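Local structure of DegV family protein (Streptococcus agalactiae, 3LUP) at residues Y230-E244 with L250-F264. The protein binds a long-chain fatty acid such as elaidic acid and may serve in lipid transport or fatty acid metabolism. Sequence-based numbering, arbitrary orientation.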
ATOM      1  N   TYR A 230       9.120 -11.047  10.305  1.00 29.18           N
ATOM      2  CA  TYR A 230       8.258 -10.111   9.584  1.00 28.46           C
ATOM      3  C   TYR A 230       7.378  -9.259  10.470  1.00 28.65           C
ATOM      4  O   TYR A 230       6.768  -9.759  11.404  1.00 28.91           O
ATOM      5  CB  TYR A 230       7.347 -10.872   8.628  1.00 28.19           C
ATOM      6  CG  TYR A 230       8.062 -11.534   7.481  1.00 27.61           C
ATOM      7  CD1 TYR A 230       8.166 -10.900   6.243  1.00 25.90           C
ATOM      8  CD2 TYR A 230       8.636 -12.808   7.631  1.00 27.45           C
ATOM      9  CE1 TYR A 230       8.820 -11.509   5.181  1.00 25.73           C
ATOM     10  CE2 TYR A 230       9.298 -13.420   6.575  1.00 26.82           C
ATOM     11  CZ  TYR A 230       9.378 -12.767   5.352  1.00 27.03           C
ATOM     12  OH  TYR A 230      10.035 -13.373   4.304  1.00 28.95           O
ATOM     13  N   ASP A 231       7.285  -7.971  10.161  1.00 28.92           N
ATOM     14  CA  ASP A 231       6.179  -7.158  10.670  1.00 29.23           C
ATOM     15  C   ASP A 231       4.896  -7.575   9.929  1.00 29.23           C
ATOM     16  O   ASP A 231       4.877  -7.606   8.681  1.00 29.18           O
ATOM     17  CB  ASP A 231       6.477  -5.664  10.499  1.00 29.08           C
ATOM     18  CG  ASP A 231       7.571  -5.156  11.475  1.00 31.14           C
ATOM     19  OD1 ASP A 231       7.447  -5.409  12.704  1.00 31.95           O
ATOM     20  OD2 ASP A 231       8.546  -4.498  11.023  1.00 30.89           O
ATOM     21  N   ILE A 232       3.850  -7.932  10.685  1.00 28.77           N
ATOM     22  CA  ILE A 232       2.574  -8.357  10.078  1.00 29.04           C
ATOM     23  C   ILE A 232       1.416  -7.385  10.372  1.00 29.27           C
ATOM     24  O   ILE A 232       1.218  -6.967  11.517  1.00 29.90           O
ATOM     25  CB  ILE A 232       2.150  -9.798  10.492  1.00 28.91           C
ATOM     26  CG1 ILE A 232       3.340 -10.750  10.458  1.00 29.28           C
ATOM     27  CG2 ILE A 232       1.047 -10.332   9.572  1.00 29.14           C
ATOM     28  CD1 ILE A 232       3.090 -12.054  11.172  1.00 28.91           C
ATOM     29  N   ALA A 233       0.653  -7.043   9.335  1.00 28.96           N
ATOM     30  CA  ALA A 233      -0.422  -6.076   9.457  1.00 28.78           C
ATOM     31  C   ALA A 233      -1.716  -6.693   8.944  1.00 28.95           C
ATOM     32  O   ALA A 233      -1.753  -7.206   7.824  1.00 29.48           O
ATOM     33  CB  ALA A 233      -0.080  -4.810   8.659  1.00 28.15           C
ATOM     34  N   ILE A 234      -2.764  -6.670   9.765  1.00 28.62           N
ATOM     35  CA  ILE A 234      -4.102  -6.967   9.278  1.00 28.48           C
ATOM     36  C   ILE A 234      -4.770  -5.632   8.976  1.00 28.60           C
ATOM     37  O   ILE A 234      -4.790  -4.724   9.812  1.00 29.04           O
ATOM     38  CB  ILE A 234      -4.942  -7.726  10.296  1.00 28.55           C
ATOM     39  CG1 ILE A 234      -4.225  -8.996  10.739  1.00 28.58           C
ATOM     40  CG2 ILE A 234      -6.319  -8.052   9.705  1.00 27.49           C
ATOM     41  CD1 ILE A 234      -4.758  -9.554  12.049  1.00 29.29           C
ATOM     42  N   ILE A 235      -5.300  -5.504   7.771  1.00 28.31           N
ATOM     43  CA  ILE A 235      -5.805  -4.222   7.307  1.00 28.12           C
ATOM     44  C   ILE A 235      -7.223  -4.431   6.795  1.00 28.20           C
ATOM     45  O   ILE A 235      -7.488  -5.418   6.128  1.00 28.52           O
ATOM     46  CB  ILE A 235      -4.909  -3.638   6.193  1.00 27.85           C
ATOM     47  CG1 ILE A 235      -3.427  -3.867   6.520  1.00 27.30           C
ATOM     48  CG2 ILE A 235      -5.203  -2.155   5.984  1.00 27.73           C
ATOM     49  CD1 ILE A 235      -2.613  -4.373   5.352  1.00 26.12           C
ATOM     50  N   HIS A 236      -8.134  -3.520   7.122  1.00 28.15           N
ATOM     51  CA  HIS A 236      -9.517  -3.678   6.729  1.00 28.64           C
ATOM     52  C   HIS A 236     -10.185  -2.360   6.381  1.00 29.47           C
ATOM     53  O   HIS A 236      -9.788  -1.297   6.875  1.00 29.86           O
ATOM     54  CB  HIS A 236     -10.299  -4.369   7.848  1.00 28.50           C
ATOM     55  CG  HIS A 236     -10.441  -3.538   9.077  1.00 27.52           C
ATOM     56  ND1 HIS A 236     -11.564  -2.787   9.338  1.00 27.76           N
ATOM     57  CD2 HIS A 236      -9.586  -3.307  10.099  1.00 26.70           C
ATOM     58  CE1 HIS A 236     -11.404  -2.143  10.480  1.00 27.99           C
ATOM     59  NE2 HIS A 236     -10.213  -2.445  10.964  1.00 27.25           N
ATOM     60  N   SER A 237     -11.206  -2.432   5.531  1.00 30.15           N
ATOM     61  CA  SER A 237     -12.044  -1.271   5.249  1.00 30.91           C
ATOM     62  C   SER A 237     -13.405  -1.454   5.931  1.00 31.45           C
ATOM     63  O   SER A 237     -14.359  -1.939   5.327  1.00 31.53           O
ATOM     64  CB  SER A 237     -12.175  -1.032   3.737  1.00 30.49           C
ATOM     65  OG  SER A 237     -12.703  -2.178   3.075  1.00 31.32           O
ATOM     66  N   ARG A 238     -13.475  -1.072   7.205  1.00 32.53           N
ATOM     67  CA  ARG A 238     -14.687  -1.251   8.031  1.00 33.55           C
ATOM     68  C   ARG A 238     -15.135  -2.722   8.082  1.00 33.83           C
ATOM     69  O   ARG A 238     -16.287  -3.050   7.801  1.00 33.87           O
ATOM     70  CB  ARG A 238     -15.830  -0.329   7.563  1.00 33.84           C
ATOM     71  CG  ARG A 238     -15.511   1.165   7.615  1.00 35.00           C
ATOM     72  CD  ARG A 238     -16.353   1.884   8.631  1.00 38.43           C
ATOM     73  NE  ARG A 238     -16.073   3.323   8.651  1.00 40.62           N
ATOM     74  CZ  ARG A 238     -16.952   4.277   8.341  1.00 41.57           C
ATOM     75  NH1 ARG A 238     -18.192   3.966   7.968  1.00 41.37           N
ATOM     76  NH2 ARG A 238     -16.583   5.553   8.400  1.00 42.27           N
ATOM     77  N   ALA A 239     -14.190  -3.596   8.422  1.00 34.51           N
ATOM     78  CA  ALA A 239     -14.423  -5.036   8.557  1.00 34.97           C
ATOM     79  C   ALA A 239     -13.761  -5.497   9.853  1.00 35.37           C
ATOM     80  O   ALA A 239     -13.044  -6.498   9.892  1.00 34.97           O
ATOM     81  CB  ALA A 239     -13.872  -5.800   7.347  1.00 34.86           C
ATOM     82  N   GLN A 240     -14.012  -4.717  10.904  1.00 36.32           N
ATOM     83  CA  GLN A 240     -13.590  -4.996  12.276  1.00 37.19           C
ATOM     84  C   GLN A 240     -13.618  -6.476  12.660  1.00 37.09           C
ATOM     85  O   GLN A 240     -12.609  -7.025  13.106  1.00 36.86           O
ATOM     86  CB  GLN A 240     -14.498  -4.223  13.234  1.00 37.69           C
ATOM     87  CG  GLN A 240     -13.977  -4.140  14.655  1.00 40.10           C
ATOM     88  CD  GLN A 240     -12.639  -3.436  14.717  1.00 43.59           C
ATOM     89  OE1 GLN A 240     -12.349  -2.549  13.903  1.00 45.36           O
ATOM     90  NE2 GLN A 240     -11.802  -3.838  15.670  1.00 45.05           N
ATOM     91  N   ASP A 241     -14.786  -7.098  12.492  1.00 37.11           N
ATOM     92  CA  ASP A 241     -14.996  -8.487  12.859  1.00 37.60           C
ATOM     93  C   ASP A 241     -14.161  -9.473  12.043  1.00 36.95           C
ATOM     94  O   ASP A 241     -13.662 -10.451  12.602  1.00 36.82           O
ATOM     95  CB  ASP A 241     -16.479  -8.837  12.764  1.00 38.32           C
ATOM     96  CG  ASP A 241     -17.266  -8.359  13.970  1.00 41.42           C
ATOM     97  OD1 ASP A 241     -16.629  -7.976  14.986  1.00 44.56           O
ATOM     98  OD2 ASP A 241     -18.522  -8.372  13.914  1.00 44.51           O
ATOM     99  N   LYS A 242     -14.014  -9.215  10.742  1.00 36.24           N
ATOM    100  CA  LYS A 242     -13.202 -10.071   9.875  1.00 36.09           C
ATOM    101  C   LYS A 242     -11.717  -9.981  10.266  1.00 35.89           C
ATOM    102  O   LYS A 242     -10.980 -10.972  10.183  1.00 36.17           O
ATOM    103  CB  LYS A 242     -13.403  -9.768   8.370  1.00 36.22           C
ATOM    104  CG  LYS A 242     -14.874  -9.523   7.887  1.00 37.45           C
ATOM    105  CD  LYS A 242     -15.183  -9.966   6.419  1.00 38.40           C
ATOM    106  CE  LYS A 242     -14.085  -9.559   5.416  1.00 41.35           C
ATOM    107  NZ  LYS A 242     -14.223  -9.965   3.952  1.00 40.16           N
ATOM    108  N   ALA A 243     -11.288  -8.801  10.716  1.00 35.39           N
ATOM    109  CA  ALA A 243      -9.897  -8.574  11.134  1.00 34.58           C
ATOM    110  C   ALA A 243      -9.575  -9.165  12.516  1.00 34.21           C
ATOM    111  O   ALA A 243      -8.504  -9.731  12.713  1.00 33.60           O
ATOM    112  CB  ALA A 243      -9.554  -7.081  11.074  1.00 34.23           C
ATOM    113  N   GLU A 244     -10.500  -9.022  13.467  1.00 34.15           N
ATOM    114  CA  GLU A 244     -10.352  -9.625  14.797  1.00 34.45           C
ATOM    115  C   GLU A 244     -10.344 -11.140  14.695  1.00 34.08           C
ATOM    116  O   GLU A 244      -9.596 -11.810  15.390  1.00 33.74           O
ATOM    117  CB  GLU A 244     -11.482  -9.200  15.722  1.00 34.59           C
ATOM    118  CG  GLU A 244     -11.425  -7.749  16.159  1.00 37.29           C
ATOM    119  CD  GLU A 244     -12.529  -7.398  17.167  1.00 41.95           C
ATOM    120  OE1 GLU A 244     -13.508  -8.191  17.304  1.00 42.56           O
ATOM    121  OE2 GLU A 244     -12.419  -6.324  17.819  1.00 42.69           O
ATOM    122  N   LEU A 250      -4.443 -15.971  13.798  1.00 32.62           N
ATOM    123  CA  LEU A 250      -3.001 -15.764  13.839  1.00 32.49           C
ATOM    124  C   LEU A 250      -2.449 -15.762  15.262  1.00 32.64           C
ATOM    125  O   LEU A 250      -1.291 -16.112  15.485  1.00 32.54           O
ATOM    126  CB  LEU A 250      -2.641 -14.469  13.126  1.00 32.47           C
ATOM    127  CG  LEU A 250      -2.799 -14.530  11.607  1.00 32.30           C
ATOM    128  CD1 LEU A 250      -2.378 -13.213  11.017  1.00 33.01           C
ATOM    129  CD2 LEU A 250      -1.965 -15.658  11.019  1.00 32.14           C
ATOM    130  N   ALA A 251      -3.285 -15.368  16.217  1.00 32.63           N
ATOM    131  CA  ALA A 251      -2.929 -15.444  17.627  1.00 32.80           C
ATOM    132  C   ALA A 251      -2.761 -16.907  18.010  1.00 32.89           C
ATOM    133  O   ALA A 251      -1.754 -17.292  18.598  1.00 32.71           O
ATOM    134  CB  ALA A 251      -4.001 -14.771  18.496  1.00 32.70           C
ATOM    135  N   LYS A 252      -3.749 -17.718  17.645  1.00 33.21           N
ATOM    136  CA  LYS A 252      -3.705 -19.159  17.870  1.00 33.43           C
ATOM    137  C   LYS A 252      -2.466 -19.772  17.218  1.00 33.84           C
ATOM    138  O   LYS A 252      -1.824 -20.633  17.802  1.00 33.81           O
ATOM    139  CB  LYS A 252      -4.982 -19.855  17.365  1.00 32.88           C
ATOM    140  CG  LYS A 252      -5.007 -21.340  17.683  1.00 32.56           C
ATOM    141  CD  LYS A 252      -6.293 -22.042  17.292  1.00 31.59           C
ATOM    142  CE  LYS A 252      -6.255 -23.496  17.750  1.00 30.02           C
ATOM    143  NZ  LYS A 252      -7.555 -24.197  17.546  1.00 30.01           N
ATOM    144  N   ALA A 253      -2.119 -19.318  16.018  1.00 34.60           N
ATOM    145  CA  ALA A 253      -1.014 -19.934  15.287  1.00 35.22           C
ATOM    146  C   ALA A 253       0.377 -19.590  15.870  1.00 35.75           C
ATOM    147  O   ALA A 253       1.387 -20.154  15.444  1.00 36.08           O
ATOM    148  CB  ALA A 253      -1.108 -19.613  13.799  1.00 34.82           C
ATOM    149  N   GLY A 254       0.416 -18.696  16.858  1.00 36.01           N
ATOM    150  CA  GLY A 254       1.668 -18.263  17.485  1.00 36.37           C
ATOM    151  C   GLY A 254       2.271 -16.951  16.989  1.00 36.85           C
ATOM    152  O   GLY A 254       3.398 -16.621  17.353  1.00 36.70           O
ATOM    153  N   LEU A 255       1.526 -16.192  16.178  1.00 37.25           N
ATOM    154  CA  LEU A 255       2.069 -15.017  15.467  1.00 37.60           C
ATOM    155  C   LEU A 255       1.606 -13.657  15.995  1.00 38.04           C
ATOM    156  O   LEU A 255       1.785 -12.644  15.322  1.00 38.69           O
ATOM    157  CB  LEU A 255       1.794 -15.120  13.954  1.00 37.41           C
ATOM    158  CG  LEU A 255       2.328 -16.357  13.215  1.00 37.06           C
ATOM    159  CD1 LEU A 255       1.613 -16.536  11.903  1.00 36.63           C
ATOM    160  CD2 LEU A 255       3.831 -16.277  12.990  1.00 37.44           C
ATOM    161  N   LYS A 256       1.038 -13.645  17.198  1.00 38.51           N
ATOM    162  CA  LYS A 256       0.504 -12.448  17.864  1.00 38.85           C
ATOM    163  C   LYS A 256       1.506 -11.291  17.995  1.00 39.73           C
ATOM    164  O   LYS A 256       1.119 -10.125  18.035  1.00 39.78           O
ATOM    165  CB  LYS A 256       0.012 -12.858  19.265  1.00 38.77           C
ATOM    166  CG  LYS A 256      -0.783 -11.816  20.048  1.00 37.57           C
ATOM    167  CD  LYS A 256      -0.586 -11.974  21.558  1.00 36.80           C
ATOM    168  CE  LYS A 256      -1.519 -13.027  22.173  1.00 36.63           C
ATOM    169  NZ  LYS A 256      -1.273 -13.237  23.624  1.00 34.63           N
ATOM    170  N   ASP A 257       2.794 -11.611  18.054  1.00 40.90           N
ATOM    171  CA  ASP A 257       3.792 -10.651  18.550  1.00 41.86           C
ATOM    172  C   ASP A 257       4.077  -9.453  17.662  1.00 41.65           C
ATOM    173  O   ASP A 257       4.171  -8.338  18.155  1.00 41.68           O
ATOM    174  CB  ASP A 257       5.076 -11.365  18.964  1.00 42.21           C
ATOM    175  CG  ASP A 257       4.902 -12.137  20.258  1.00 44.38           C
ATOM    176  OD1 ASP A 257       4.426 -11.529  21.250  1.00 45.54           O
ATOM    177  OD2 ASP A 257       5.223 -13.350  20.279  1.00 46.81           O
ATOM    178  N   ASP A 258       4.217  -9.687  16.365  1.00 41.82           N
ATOM    179  CA  ASP A 258       4.375  -8.595  15.400  1.00 41.84           C
ATOM    180  C   ASP A 258       3.098  -8.467  14.562  1.00 41.16           C
ATOM    181  O   ASP A 258       3.133  -8.492  13.330  1.00 40.88           O
ATOM    182  CB  ASP A 258       5.599  -8.838  14.508  1.00 42.41           C
ATOM    183  CG  ASP A 258       6.879  -9.040  15.307  1.00 43.35           C
ATOM    184  OD1 ASP A 258       7.376  -8.065  15.919  1.00 44.84           O
ATOM    185  OD2 ASP A 258       7.398 -10.174  15.309  1.00 44.00           O
ATOM    186  N   LEU A 259       1.974  -8.320  15.256  1.00 40.50           N
ATOM    187  CA  LEU A 259       0.661  -8.311  14.626  1.00 39.68           C
ATOM    188  C   LEU A 259      -0.121  -7.068  15.056  1.00 39.02           C
ATOM    189  O   LEU A 259      -0.340  -6.837  16.251  1.00 39.02           O
ATOM    190  CB  LEU A 259      -0.082  -9.589  15.002  1.00 39.64           C
ATOM    191  CG  LEU A 259      -1.269 -10.096  14.209  1.00 39.70           C
ATOM    192  CD1 LEU A 259      -0.913 -10.286  12.749  1.00 41.34           C
ATOM    193  CD2 LEU A 259      -1.699 -11.408  14.815  1.00 40.08           C
ATOM    194  N   GLU A 260      -0.517  -6.271  14.072  1.00 37.82           N
ATOM    195  CA  GLU A 260      -1.183  -5.004  14.307  1.00 36.92           C
ATOM    196  C   GLU A 260      -2.406  -4.930  13.411  1.00 35.37           C
ATOM    197  O   GLU A 260      -2.370  -5.413  12.278  1.00 35.03           O
ATOM    198  CB  GLU A 260      -0.224  -3.851  13.991  1.00 37.54           C
ATOM    199  CG  GLU A 260      -0.641  -2.493  14.587  1.00 41.04           C
ATOM    200  CD  GLU A 260       0.258  -1.305  14.164  1.00 44.75           C
ATOM    201  OE1 GLU A 260       0.989  -1.414  13.135  1.00 44.12           O
ATOM    202  OE2 GLU A 260       0.203  -0.254  14.867  1.00 44.94           O
ATOM    203  N   ILE A 261      -3.488  -4.345  13.921  1.00 33.94           N
ATOM    204  CA  ILE A 261      -4.679  -4.085  13.099  1.00 33.18           C
ATOM    205  C   ILE A 261      -4.759  -2.600  12.716  1.00 32.91           C
ATOM    206  O   ILE A 261      -4.697  -1.705  13.574  1.00 32.84           O
ATOM    207  CB  ILE A 261      -6.011  -4.562  13.757  1.00 33.07           C
ATOM    208  CG1 ILE A 261      -5.968  -6.073  14.062  1.00 33.14           C
ATOM    209  CG2 ILE A 261      -7.194  -4.253  12.841  1.00 32.78           C
ATOM    210  CD1 ILE A 261      -7.045  -6.596  15.028  1.00 30.65           C
ATOM    211  N   VAL A 262      -4.873  -2.349  11.415  1.00 32.31           N
ATOM    212  CA  VAL A 262      -4.905  -0.994  10.884  1.00 31.79           C
ATOM    213  C   VAL A 262      -5.955  -0.906   9.791  1.00 31.84           C
ATOM    214  O   VAL A 262      -6.317  -1.924   9.184  1.00 31.48           O
ATOM    215  CB  VAL A 262      -3.530  -0.552  10.308  1.00 31.96           C
ATOM    216  CG1 VAL A 262      -2.485  -0.507  11.396  1.00 31.92           C
ATOM    217  CG2 VAL A 262      -3.074  -1.450   9.145  1.00 31.13           C
ATOM    218  N   SER A 263      -6.428   0.313   9.545  1.00 31.70           N
ATOM    219  CA  SER A 263      -7.432   0.572   8.526  1.00 31.77           C
ATOM    220  C   SER A 263      -6.895   1.025   7.174  1.00 31.45           C
ATOM    221  O   SER A 263      -5.773   1.544   7.080  1.00 31.02           O
ATOM    222  CB  SER A 263      -8.412   1.605   9.038  1.00 31.69           C
ATOM    223  OG  SER A 263      -9.320   0.946   9.883  1.00 33.99           O
ATOM    224  N   PHE A 264      -7.716   0.811   6.138  1.00 30.99           N
ATOM    225  CA  PHE A 264      -7.513   1.435   4.840  1.00 30.60           C
ATOM    226  C   PHE A 264      -8.109   2.847   4.880  1.00 30.41           C
ATOM    227  O   PHE A 264      -8.947   3.152   5.740  1.00 30.31           O
ATOM    228  CB  PHE A 264      -8.186   0.625   3.720  1.00 30.56           C
ATOM    229  CG  PHE A 264      -7.569  -0.742   3.467  1.00 30.90           C
ATOM    230  CD1 PHE A 264      -6.271  -0.867   2.947  1.00 32.68           C
ATOM    231  CD2 PHE A 264      -8.303  -1.904   3.701  1.00 30.37           C
ATOM    232  CE1 PHE A 264      -5.708  -2.147   2.687  1.00 32.00           C
ATOM    233  CE2 PHE A 264      -7.751  -3.168   3.466  1.00 30.77           C
ATOM    234  CZ  PHE A 264      -6.453  -3.291   2.952  1.00 31.17           C
TER
HETATM  235  O   HOH W   1     -11.789   0.597   8.864  1.00 27.98           O
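The carbonyl O of His236 accepts a hydrogen bond from the backbone N of Phe264 at 3.0 Å, the donor lying well above the carbonyl plane, and a weak bond from a water that also bonds Ser263 OG and Arg238 N. The Phe264 bond is the last of six in a parallel ladder within a beta-alpha-beta unit: strand 230-236, helix 240-252, then edge strand 259-263. At mid-ladder Val262 N gives Ile234 O a nearly straight bond of 2.9 Å (168°).

Ile234, Leu259 and Ile261 suit the face toward the helix, where their apolar branches pack on Tyr247. Leu259 turns CG away from its own amide nitrogen (chi1 -161°), which brings CD1 to 3.7 Å from Ile232 CG2, while Ile261 CG2 meets the edge of the His236 ring. The imidazole suits the turn into the helix because His236 ND1 accepts the N-H of N-cap Ala239 at 2.9 Å. Near the ladder's start, like-charged Asp231 and Asp258 are probably eased by salt bridges from OD2 to Arg132 and from OD1 to Lys284, respectively.

On the other face Ile235 CG1 lies beside Val262 CG2. Ile235 and Phe264 both touch the elaidic acid, apolar walls fit for a lipid chain, and Ile235 CG2 makes a CH-pi contact over the face of the Phe264 ring.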